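Local structure of galactan 1,3-beta-galactosidase (Phanerochaete chrysosporium, 7BYT) at residues 332-337 with 415-420; 106-111 with 134-139; 208-213 with 238-243. The protein probably hydrolyses beta-1,3-galactan from the chain end as an exo-acting glycosidase, with a catalytic family 43 domain joined to a calcium-containing, galactose-binding carbohydrate-binding module. All coordinates share one frame; numbering follows the deposited sequence. Where two conformers were deposited one is given.

Contact 1: residues 332-337 with 415-420; sequences VGYLGH and SNYAAD. With GAL (beta-D-galactopyranose), chain G; NAG (2-acetamido-2-deoxy-beta-D-glucopyranose), chain B.
Residues 332-337 and 415-420 run nearly antiparallel, their end-to-end directions 167° apart, and are joined through the backbone where Ala418 N donates to Leu335 O at 2.8 Å. Gly336, with a positive phi, lets the chain pass close to Asn416 O, its CA 3.6 Å from that oxygen in a CA-H...O contact. At one end His337 ND1 donates a hydrogen bond to Ser415 O at 2.8 Å, the oxygen slightly out of the imidazole plane; the torsion that places CG anti to the backbone N (chi1 -164°) brings the ring there. His337 CB itself lies over one face of Tyr417, 3.8 Å from the ring centroid, a CH-pi contact. The opposite face of Tyr417 receives C6 of the bound beta-D-galactose. Tyr334 points its edge toward the face of Tyr417 in an offset edge-to-face pair, planes at 87°. The sugar sits in the corner formed by these two rings, C4 over the centre of Tyr334 and C6 toward the rim of Tyr417. Its hydroxyls are read by Asp420, which takes O3 on OD1 and O2 on OD2, both at 2.6 Å; Tyr334 N donates to the same O3 at 2.8 Å. A water adds a bridge among Leu335 N, Ala418 O, Asp420 OD1 and sugar O4. This is the galactose site of the CBM6 family module. Arg367 of strand 367-373 completes it, bonding both the sugar and Ala418 O, while Val332 and Leu335 pack on Val341 of strand 339-350 and Asp420 opens strand 420-426.

Contact 2: residues 106-111 with 134-139; sequences GAAMVG and DSRDES. With GLA (alpha-D-galactopyranose), chain F.
Two neighbouring blades of the five-bladed beta-propeller characteristic of family 43 glycosidases meet here, where the turn before strand 109-115 touches the segment leading into strand 138-142. Ala108 is the central residue: its CB sits over the centre of one face of the Arg136 guanidinium, 3.4 Å from Arg136 CZ. The Arg136 chain, extended from CG to NE, carries the group across that methyl. One edge of the guanidinium is tied by a salt bridge from NH1 to Asp134 OD2 at 2.9 Å, which meets the carboxylate from above its plane, and NH2 donates to Tyr105 O; together these hold the group flat against Ala108. Asp134 OD1 pairs in turn with Lys129. In the backbone, Ser135 N donates to Ala108 O at 3.0 Å, nearly straight at 168°. Beside this bond, Val110 CG1 touches Ser135 OG at 3.4 Å, and this hydroxyl donates to a water that also bonds Met109 O and Arg136 O. One residue beyond Arg136, Asp137 OD2 accepts from O2 of the bound alpha-D-galactose at 2.6 Å. Strand 93-101 flanks the contact through His99 and Asp101 beside Arg136, and strand 150-156 packs Leu152 on Val110 and Tyr154 on Ser135.

Contact 3: residues 208-213 with 238-243; sequences WAPNPN and TWYSQN. With GLA (alpha-D-galactopyranose), chain F.
Between Thr238 and Asn211 a side-chain-to-backbone hydrogen bond crosses the contact: Thr238 OG1 donates to Asn211 O at 2.8 Å, the hydroxyl lying 18° from the carbonyl plane. A second bond has the same donor segment but exchanged roles: backbone Asn243 N donates to side-chain Asn213 OD1 at 2.9 Å, in the carbonyl plane. For Asn213, chi1 of -75° swings the amide toward 238-243, and chi2 of -158° turns OD1 to Asn243 N and ND2 to a water. That water also accepts from Asn211 N and donates to Ser241 O, bridging the segments a third time. Within 238-243, Ser241 OG closes the turn on Thr238 O at 2.7 Å. These bonds join the loop between strands 197-204 and 214-218 to the entry of the next blade of the family 43 propeller, at the galactose pocket. Apolar contact comes from Pro210, whose CG meets Tyr240 CD1 at 3.5 Å, the two side chains slanting past one another; Tyr240 OH bonds Asp385. Sugar contacts come from both segments. Trp208 lays its indole face against galactose C6, 3.4 Å from CE2. Gln242 NE2 gives O2 a weak bond at 3.1 Å, while Gln242 OE1, bonded by Trp260, lies 3.0 Å from O1.

The chain order is contact 2, contact 3, contact 1, each closing before the next opens. Contacts 2 and 3 belong to the family 43 domain, centres about 20 Å apart; contact 2 joins the sheets of strands 109-115 and 138-142, contact 3 those of 197-204 and 242-249. They adjoin at the alpha-D-galactose, Asp137 OD2 lying 4.2 Å from Gln242 NE2, and both supply groups to this sugar, which Glu81, Arg82 and Gly207 O also bond. Contact 1, on strands 330-333 and 420-426 of the CBM6 module, is centred about 25 Å from contact 3 and 43 Å from contact 2, across the chain's centre from the latter. Its separate beta-D-galactose is consistent with substrate recognition apart from hydrolysis.

Contact 1: residues 332-337 with 415-420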
loop_
_atom_site.group_PDB
_atom_site.type_symbol
_atom_site.label_atom_id
_atom_site.label_comp_id
_atom_site.label_asym_id
_atom_site.label_seq_id
_atom_site.Cartn_x
_atom_site.Cartn_y
_atom_site.Cartn_z
ATOM N N VAL A 332 21.171 -16.803 -6.374
ATOM C CA VAL A 332 21.127 -18.262 -6.375
ATOM C C VAL A 332 19.828 -18.692 -7.030
ATOM O O VAL A 332 18.743 -18.275 -6.606
ATOM C CB VAL A 332 21.266 -18.837 -4.956
ATOM C CG1 VAL A 332 21.110 -20.367 -4.987
ATOM C CG2 VAL A 332 22.624 -18.457 -4.367
ATOM N N GLY A 333 19.945 -19.521 -8.067
ATOM C CA GLY A 333 18.815 -20.019 -8.814
ATOM C C GLY A 333 18.589 -21.503 -8.577
ATOM O O GLY A 333 19.325 -22.168 -7.857
ATOM N N TYR A 334 17.535 -22.014 -9.209
ATOM C CA TYR A 334 17.138 -23.415 -9.045
ATOM C C TYR A 334 17.081 -23.816 -7.569
ATOM O O TYR A 334 17.565 -24.872 -7.153
ATOM C CB TYR A 334 17.988 -24.349 -9.923
ATOM C CG TYR A 334 17.574 -24.201 -11.377
ATOM C CD1 TYR A 334 18.069 -23.168 -12.161
ATOM C CD2 TYR A 334 16.618 -25.043 -11.926
ATOM C CE1 TYR A 334 17.648 -23.003 -13.474
ATOM C CE2 TYR A 334 16.200 -24.886 -13.238
ATOM C CZ TYR A 334 16.720 -23.870 -13.998
ATOM O OH TYR A 334 16.295 -23.722 -15.301
ATOM N N LEU A 335 16.493 -22.933 -6.764
ATOM C CA LEU A 335 16.244 -23.205 -5.360
ATOM C C LEU A 335 14.913 -23.924 -5.218
ATOM O O LEU A 335 13.978 -23.704 -5.993
ATOM C CB LEU A 335 16.209 -21.905 -4.556
ATOM C CG LEU A 335 17.583 -21.317 -4.250
ATOM C CD1 LEU A 335 17.396 -19.946 -3.624
ATOM C CD2 LEU A 335 18.364 -22.239 -3.302
ATOM N N GLY A 336 14.828 -24.781 -4.207
ATOM C CA GLY A 336 13.717 -25.704 -4.124
ATOM C C GLY A 336 13.918 -26.799 -5.151
ATOM O O GLY A 336 14.879 -26.800 -5.922
ATOM N N HIS A 337 12.988 -27.752 -5.162
ATOM C CA HIS A 337 13.067 -28.884 -6.083
ATOM C C HIS A 337 14.454 -29.520 -6.054
ATOM O O HIS A 337 15.060 -29.793 -7.093
ATOM C CB HIS A 337 12.670 -28.465 -7.502
ATOM C CG HIS A 337 12.363 -29.613 -8.408
ATOM N ND1 HIS A 337 11.220 -30.374 -8.284
ATOM C CD2 HIS A 337 13.059 -30.140 -9.443
ATOM C CE1 HIS A 337 11.221 -31.318 -9.211
ATOM N NE2 HIS A 337 12.324 -31.197 -9.927
ATOM N N SER A 415 8.926 -29.240 -3.182
ATOM C CA SER A 415 8.955 -29.818 -4.519
ATOM C C SER A 415 8.904 -28.759 -5.609
ATOM O O SER A 415 9.353 -29.023 -6.729
ATOM C CB SER A 415 7.808 -30.820 -4.708
ATOM O OG SER A 415 6.557 -30.201 -4.494
ATOM N N ASN A 416 8.385 -27.574 -5.304
ATOM C CA ASN A 416 8.309 -26.490 -6.268
ATOM C C ASN A 416 9.591 -25.666 -6.233
ATOM O O ASN A 416 10.324 -25.646 -5.238
ATOM C CB ASN A 416 7.115 -25.581 -5.947
ATOM C CG ASN A 416 7.190 -24.979 -4.545
ATOM O OD1 ASN A 416 7.306 -25.705 -3.554
ATOM N ND2 ASN A 416 7.113 -23.652 -4.455
ATOM N N TYR A 417 9.863 -24.989 -7.343
ATOM C CA TYR A 417 10.968 -24.040 -7.374
ATOM C C TYR A 417 10.611 -22.779 -6.599
ATOM O O TYR A 417 9.533 -22.193 -6.779
ATOM C CB TYR A 417 11.323 -23.680 -8.815
ATOM C CG TYR A 417 12.103 -24.757 -9.536
ATOM C CD1 TYR A 417 13.399 -25.078 -9.158
ATOM C CD2 TYR A 417 11.532 -25.464 -10.583
ATOM C CE1 TYR A 417 14.116 -26.069 -9.816
ATOM C CE2 TYR A 417 12.237 -26.453 -11.247
ATOM C CZ TYR A 417 13.522 -26.755 -10.856
ATOM O OH TYR A 417 14.223 -27.744 -11.518
ATOM N N ALA A 418 11.513 -22.386 -5.710
ATOM C CA ALA A 418 11.429 -21.106 -5.035
ATOM C C ALA A 418 11.855 -20.000 -5.992
ATOM O O ALA A 418 12.322 -20.248 -7.108
ATOM C CB ALA A 418 12.367 -21.115 -3.827
ATOM N N ALA A 419 11.699 -18.755 -5.542
ATOM C CA ALA A 419 12.253 -17.656 -6.315
ATOM C C ALA A 419 13.777 -17.666 -6.238
ATOM O O ALA A 419 14.392 -18.353 -5.419
ATOM C CB ALA A 419 11.710 -16.319 -5.815
ATOM N N ASP A 420 14.390 -16.878 -7.110
ATOM C CA ASP A 420 15.841 -16.752 -7.128
ATOM C C ASP A 420 16.277 -15.779 -6.039
ATOM O O ASP A 420 15.793 -14.646 -5.980
ATOM C CB ASP A 420 16.286 -16.233 -8.493
ATOM C CG ASP A 420 15.888 -17.161 -9.617
ATOM O OD1 ASP A 420 15.885 -18.395 -9.400
ATOM O OD2 ASP A 420 15.597 -16.650 -10.725
HETATM C C1 GAL G . 13.433 -19.479 -13.515
HETATM C C2 GAL G . 14.484 -19.241 -12.429
HETATM C C3 GAL G . 15.329 -20.510 -12.183
HETATM C C4 GAL G . 14.422 -21.700 -11.863
HETATM C C5 GAL G . 13.402 -21.806 -12.992
HETATM C C6 GAL G . 12.357 -22.884 -12.774
HETATM O O1 GAL G . 12.585 -18.353 -13.621
HETATM O O2 GAL G . 15.357 -18.189 -12.820
HETATM O O3 GAL G . 16.244 -20.319 -11.095
HETATM O O4 GAL G . 13.707 -21.503 -10.620
HETATM O O5 GAL G . 12.660 -20.582 -13.148
HETATM O O6 GAL G . 11.652 -23.145 -13.999
HETATM C C1 NAG B . 4.014 -22.221 -3.087
HETATM C C2 NAG B . 2.507 -22.317 -2.936
HETATM C C3 NAG B . 1.947 -23.345 -3.918
HETATM C C4 NAG B . 2.420 -23.048 -5.339
HETATM C C5 NAG B . 3.938 -22.887 -5.370
HETATM C C6 NAG B . 4.460 -22.427 -6.713
HETATM C C7 NAG B . 1.353 -21.884 -0.817
HETATM C C8 NAG B . 1.102 -22.366 0.579
HETATM N N2 NAG B . 2.147 -22.654 -1.566
HETATM O O3 NAG B . 0.526 -23.296 -3.856
HETATM O O4 NAG B . 2.102 -24.126 -6.213
HETATM O O5 NAG B . 4.333 -21.890 -4.421
HETATM O O6 NAG B . 5.872 -22.265 -6.674
HETATM O O7 NAG B . 0.830 -20.860 -1.259
HETATM O O HOH W 1 14.874 -20.747 -8.143
#

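Contact 2: residues 106-111 with 134-139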
loop_
_atom_site.group_PDB
_atom_site.type_symbol
_atom_site.label_atom_id
_atom_site.label_comp_id
_atom_site.label_asym_id
_atom_site.label_seq_id
_atom_site.Cartn_x
_atom_site.Cartn_y
_atom_site.Cartn_z
ATOM N N GLY A 106 -19.794 -0.927 -13.804
ATOM C CA GLY A 106 -20.549 -0.236 -14.830
ATOM C C GLY A 106 -21.314 0.983 -14.372
ATOM O O GLY A 106 -21.865 1.709 -15.205
ATOM N N ALA A 107 -21.385 1.229 -13.068
ATOM C CA ALA A 107 -22.170 2.341 -12.543
ATOM C C ALA A 107 -21.355 3.599 -12.270
ATOM O O ALA A 107 -21.883 4.708 -12.407
ATOM C CB ALA A 107 -22.890 1.919 -11.263
ATOM N N ALA A 108 -20.101 3.453 -11.834
ATOM C CA ALA A 108 -19.127 4.545 -11.740
ATOM C C ALA A 108 -19.697 5.778 -11.030
ATOM O O ALA A 108 -19.840 6.855 -11.609
ATOM C CB ALA A 108 -18.591 4.911 -13.129
ATOM N N MET A 109 -19.990 5.599 -9.746
ATOM C CA MET A 109 -20.496 6.671 -8.901
ATOM C C MET A 109 -19.580 6.898 -7.712
ATOM O O MET A 109 -18.668 6.112 -7.442
ATOM C CB MET A 109 -21.913 6.356 -8.435
ATOM C CG MET A 109 -22.847 6.239 -9.614
ATOM S SD MET A 109 -24.453 5.641 -9.115
ATOM C CE MET A 109 -25.471 6.393 -10.381
ATOM N N VAL A 110 -19.821 8.016 -7.018
ATOM C CA VAL A 110 -19.331 8.221 -5.661
ATOM C C VAL A 110 -20.480 7.972 -4.703
ATOM O O VAL A 110 -21.658 8.097 -5.049
ATOM C CB VAL A 110 -18.761 9.633 -5.414
ATOM C CG1 VAL A 110 -17.538 9.883 -6.264
ATOM C CG2 VAL A 110 -19.838 10.700 -5.646
ATOM N N GLY A 111 -20.133 7.622 -3.470
ATOM C CA GLY A 111 -21.106 7.609 -2.393
ATOM C C GLY A 111 -20.621 8.466 -1.243
ATOM O O GLY A 111 -19.414 8.672 -1.090
ATOM N N ASP A 134 -18.676 9.824 -15.058
ATOM C CA ASP A 134 -18.164 8.675 -14.321
ATOM C C ASP A 134 -17.213 9.110 -13.214
ATOM O O ASP A 134 -16.416 10.042 -13.361
ATOM C CB ASP A 134 -17.329 7.776 -15.229
ATOM C CG ASP A 134 -18.141 6.996 -16.231
ATOM O OD1 ASP A 134 -19.386 7.040 -16.196
ATOM O OD2 ASP A 134 -17.486 6.323 -17.057
ATOM N N SER A 135 -17.250 8.361 -12.118
ATOM C CA SER A 135 -16.182 8.404 -11.127
ATOM C C SER A 135 -15.940 6.970 -10.684
ATOM O O SER A 135 -16.876 6.283 -10.257
ATOM C CB SER A 135 -16.582 9.300 -9.951
ATOM O OG SER A 135 -15.576 9.330 -8.952
ATOM N N ARG A 136 -14.699 6.498 -10.832
ATOM C CA ARG A 136 -14.316 5.186 -10.316
ATOM C C ARG A 136 -13.305 5.371 -9.193
ATOM O O ARG A 136 -13.690 5.834 -8.118
ATOM C CB ARG A 136 -13.894 4.232 -11.445
ATOM C CG ARG A 136 -15.102 3.808 -12.295
ATOM C CD ARG A 136 -14.727 2.891 -13.459
ATOM N NE ARG A 136 -15.910 2.415 -14.182
ATOM C CZ ARG A 136 -16.510 3.096 -15.154
ATOM N NH1 ARG A 136 -16.050 4.293 -15.510
ATOM N NH2 ARG A 136 -17.572 2.589 -15.762
ATOM N N ASP A 137 -12.030 5.039 -9.384
ATOM C CA ASP A 137 -11.064 5.343 -8.328
ATOM C C ASP A 137 -11.138 6.826 -7.985
ATOM O O ASP A 137 -11.216 7.680 -8.874
ATOM C CB ASP A 137 -9.641 5.048 -8.792
ATOM C CG ASP A 137 -9.277 3.597 -8.691
ATOM O OD1 ASP A 137 -10.181 2.738 -8.590
ATOM O OD2 ASP A 137 -8.068 3.307 -8.773
ATOM N N GLU A 138 -11.110 7.131 -6.692
ATOM C CA GLU A 138 -11.218 8.514 -6.249
ATOM C C GLU A 138 -10.410 8.721 -4.979
ATOM O O GLU A 138 -10.005 7.777 -4.294
ATOM C CB GLU A 138 -12.678 8.965 -6.039
ATOM C CG GLU A 138 -13.516 8.034 -5.150
ATOM C CD GLU A 138 -12.974 7.834 -3.747
ATOM O OE1 GLU A 138 -12.899 6.659 -3.345
ATOM O OE2 GLU A 138 -12.680 8.820 -3.039
ATOM N N SER A 139 -10.195 9.992 -4.671
ATOM C CA SER A 139 -9.758 10.429 -3.354
ATOM C C SER A 139 -10.378 11.782 -3.079
ATOM O O SER A 139 -10.956 12.414 -3.960
ATOM C CB SER A 139 -8.236 10.520 -3.248
ATOM O OG SER A 139 -7.842 10.631 -1.881
HETATM C C1 GLA F . -7.775 -1.188 -9.484
HETATM C C2 GLA F . -8.467 -0.140 -8.630
HETATM C C3 GLA F . -9.111 -0.836 -7.439
HETATM C C4 GLA F . -10.155 -1.834 -7.949
HETATM C C5 GLA F . -9.488 -2.798 -8.940
HETATM C C6 GLA F . -10.507 -3.727 -9.603
HETATM O O1 GLA F . -6.792 -1.886 -8.693
HETATM O O2 GLA F . -7.493 0.819 -8.230
HETATM O O3 GLA F . -9.703 0.110 -6.539
HETATM O O4 GLA F . -11.286 -1.166 -8.542
HETATM O O5 GLA F . -8.775 -2.092 -9.968
HETATM O O6 GLA F . -11.315 -3.001 -10.536
HETATM O O HOH W 2 -21.514 4.370 -15.786
HETATM O O HOH W 3 -15.942 7.100 -7.397
#

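Contact 3: residues 208-213 with 238-243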
loop_
_atom_site.group_PDB
_atom_site.type_symbol
_atom_site.label_atom_id
_atom_site.label_comp_id
_atom_site.label_asym_id
_atom_site.label_seq_id
_atom_site.Cartn_x
_atom_site.Cartn_y
_atom_site.Cartn_z
ATOM N N TRP A 208 -6.015 -5.033 -11.211
ATOM C CA TRP A 208 -5.382 -5.339 -9.935
ATOM C C TRP A 208 -3.861 -5.434 -10.026
ATOM O O TRP A 208 -3.209 -5.450 -8.982
ATOM C CB TRP A 208 -5.904 -6.672 -9.365
ATOM C CG TRP A 208 -7.380 -6.755 -9.028
ATOM C CD1 TRP A 208 -8.320 -7.484 -9.690
ATOM C CD2 TRP A 208 -8.060 -6.133 -7.924
ATOM N NE1 TRP A 208 -9.546 -7.341 -9.082
ATOM C CE2 TRP A 208 -9.413 -6.525 -7.992
ATOM C CE3 TRP A 208 -7.660 -5.284 -6.888
ATOM C CZ2 TRP A 208 -10.367 -6.091 -7.066
ATOM C CZ3 TRP A 208 -8.606 -4.853 -5.973
ATOM C CH2 TRP A 208 -9.946 -5.254 -6.072
ATOM N N ALA A 209 -3.283 -5.509 -11.225
ATOM C CA ALA A 209 -1.835 -5.661 -11.350
ATOM C C ALA A 209 -1.136 -4.334 -11.050
ATOM O O ALA A 209 -1.629 -3.271 -11.442
ATOM C CB ALA A 209 -1.459 -6.101 -12.764
ATOM N N PRO A 210 0.015 -4.364 -10.384
ATOM C CA PRO A 210 0.713 -3.118 -10.051
ATOM C C PRO A 210 1.416 -2.550 -11.273
ATOM O O PRO A 210 1.778 -3.265 -12.206
ATOM C CB PRO A 210 1.743 -3.587 -9.017
ATOM C CG PRO A 210 2.115 -4.973 -9.500
ATOM C CD PRO A 210 0.787 -5.553 -9.960
ATOM N N ASN A 211 1.636 -1.238 -11.245
ATOM C CA ASN A 211 2.338 -0.586 -12.342
ATOM C C ASN A 211 3.119 0.571 -11.749
ATOM O O ASN A 211 2.962 0.889 -10.564
ATOM C CB ASN A 211 1.366 -0.129 -13.446
ATOM C CG ASN A 211 0.335 0.871 -12.959
ATOM O OD1 ASN A 211 0.670 2.004 -12.624
ATOM N ND2 ASN A 211 -0.933 0.464 -12.944
ATOM N N PRO A 212 4.023 1.193 -12.525
ATOM C CA PRO A 212 4.816 2.296 -11.958
ATOM C C PRO A 212 3.984 3.525 -11.628
ATOM O O PRO A 212 3.468 4.188 -12.535
ATOM C CB PRO A 212 5.842 2.601 -13.058
ATOM C CG PRO A 212 5.912 1.326 -13.865
ATOM C CD PRO A 212 4.517 0.789 -13.853
ATOM N N ASN A 213 3.860 3.857 -10.342
ATOM C CA ASN A 213 3.044 4.998 -9.962
ATOM C C ASN A 213 3.834 6.288 -10.168
ATOM O O ASN A 213 5.074 6.303 -10.143
ATOM C CB ASN A 213 2.587 4.877 -8.503
ATOM C CG ASN A 213 1.464 3.847 -8.295
ATOM O OD1 ASN A 213 0.748 3.935 -7.297
ATOM N ND2 ASN A 213 1.327 2.872 -9.196
ATOM N N THR A 238 6.209 0.100 -8.496
ATOM C CA THR A 238 5.991 0.725 -7.185
ATOM C C THR A 238 6.301 -0.255 -6.053
ATOM O O THR A 238 5.567 -0.353 -5.070
ATOM C CB THR A 238 4.593 1.358 -7.055
ATOM O OG1 THR A 238 4.199 1.941 -8.311
ATOM C CG2 THR A 238 4.602 2.472 -6.007
ATOM N N TRP A 239 7.403 -0.993 -6.195
ATOM C CA TRP A 239 7.766 -2.025 -5.227
ATOM C C TRP A 239 6.584 -2.962 -4.989
ATOM O O TRP A 239 6.277 -3.349 -3.859
ATOM C CB TRP A 239 8.293 -1.406 -3.932
ATOM C CG TRP A 239 9.559 -0.627 -4.147
ATOM C CD1 TRP A 239 9.695 0.732 -4.162
ATOM C CD2 TRP A 239 10.864 -1.167 -4.375
ATOM N NE1 TRP A 239 11.012 1.076 -4.394
ATOM C CE2 TRP A 239 11.748 -0.075 -4.531
ATOM C CE3 TRP A 239 11.371 -2.467 -4.479
ATOM C CZ2 TRP A 239 13.112 -0.246 -4.763
ATOM C CZ3 TRP A 239 12.728 -2.633 -4.703
ATOM C CH2 TRP A 239 13.581 -1.527 -4.850
ATOM N N TYR A 240 5.915 -3.314 -6.087
ATOM C CA TYR A 240 4.715 -4.154 -6.093
ATOM C C TYR A 240 3.636 -3.595 -5.166
ATOM O O TYR A 240 3.297 -4.171 -4.125
ATOM C CB TYR A 240 5.033 -5.610 -5.739
ATOM C CG TYR A 240 4.009 -6.641 -6.184
ATOM C CD1 TYR A 240 2.657 -6.331 -6.359
ATOM C CD2 TYR A 240 4.416 -7.938 -6.453
ATOM C CE1 TYR A 240 1.745 -7.302 -6.768
ATOM C CE2 TYR A 240 3.515 -8.906 -6.866
ATOM C CZ TYR A 240 2.189 -8.583 -7.029
ATOM O OH TYR A 240 1.321 -9.566 -7.452
ATOM N N SER A 241 3.065 -2.476 -5.600
ATOM C CA SER A 241 1.965 -1.883 -4.852
ATOM C C SER A 241 1.199 -0.929 -5.753
ATOM O O SER A 241 1.583 -0.669 -6.895
ATOM C CB SER A 241 2.464 -1.174 -3.582
ATOM O OG SER A 241 3.146 0.022 -3.929
ATOM N N GLN A 242 0.104 -0.405 -5.204
ATOM C CA GLN A 242 -0.686 0.633 -5.852
ATOM C C GLN A 242 -1.058 1.665 -4.803
ATOM O O GLN A 242 -1.479 1.302 -3.701
ATOM C CB GLN A 242 -1.956 0.039 -6.475
ATOM C CG GLN A 242 -2.780 1.065 -7.243
ATOM C CD GLN A 242 -4.062 0.498 -7.810
ATOM O OE1 GLN A 242 -4.641 -0.453 -7.257
ATOM N NE2 GLN A 242 -4.532 1.085 -8.915
ATOM N N ASN A 243 -0.927 2.928 -5.150
ATOM C CA ASN A 243 -1.223 4.032 -4.225
ATOM C C ASN A 243 -2.582 3.857 -3.585
ATOM O O ASN A 243 -3.547 3.455 -4.254
ATOM C CB ASN A 243 -1.203 5.349 -4.988
ATOM C CG ASN A 243 -1.103 6.548 -4.095
ATOM O OD1 ASN A 243 -0.322 6.566 -3.146
ATOM N ND2 ASN A 243 -1.894 7.584 -4.402
HETATM C C1 GLA F . -7.775 -1.188 -9.484
HETATM C C2 GLA F . -8.467 -0.140 -8.630
HETATM C C3 GLA F . -9.111 -0.836 -7.439
HETATM C C4 GLA F . -10.155 -1.834 -7.949
HETATM C C5 GLA F . -9.488 -2.798 -8.940
HETATM C C6 GLA F . -10.507 -3.727 -9.603
HETATM O O1 GLA F . -6.792 -1.886 -8.693
HETATM O O2 GLA F . -7.493 0.819 -8.230
HETATM O O3 GLA F . -9.703 0.110 -6.539
HETATM O O4 GLA F . -11.286 -1.166 -8.542
HETATM O O5 GLA F . -8.775 -2.092 -9.968
HETATM O O6 GLA F . -11.315 -3.001 -10.536
HETATM O O HOH W 4 0.142 0.184 -9.153
#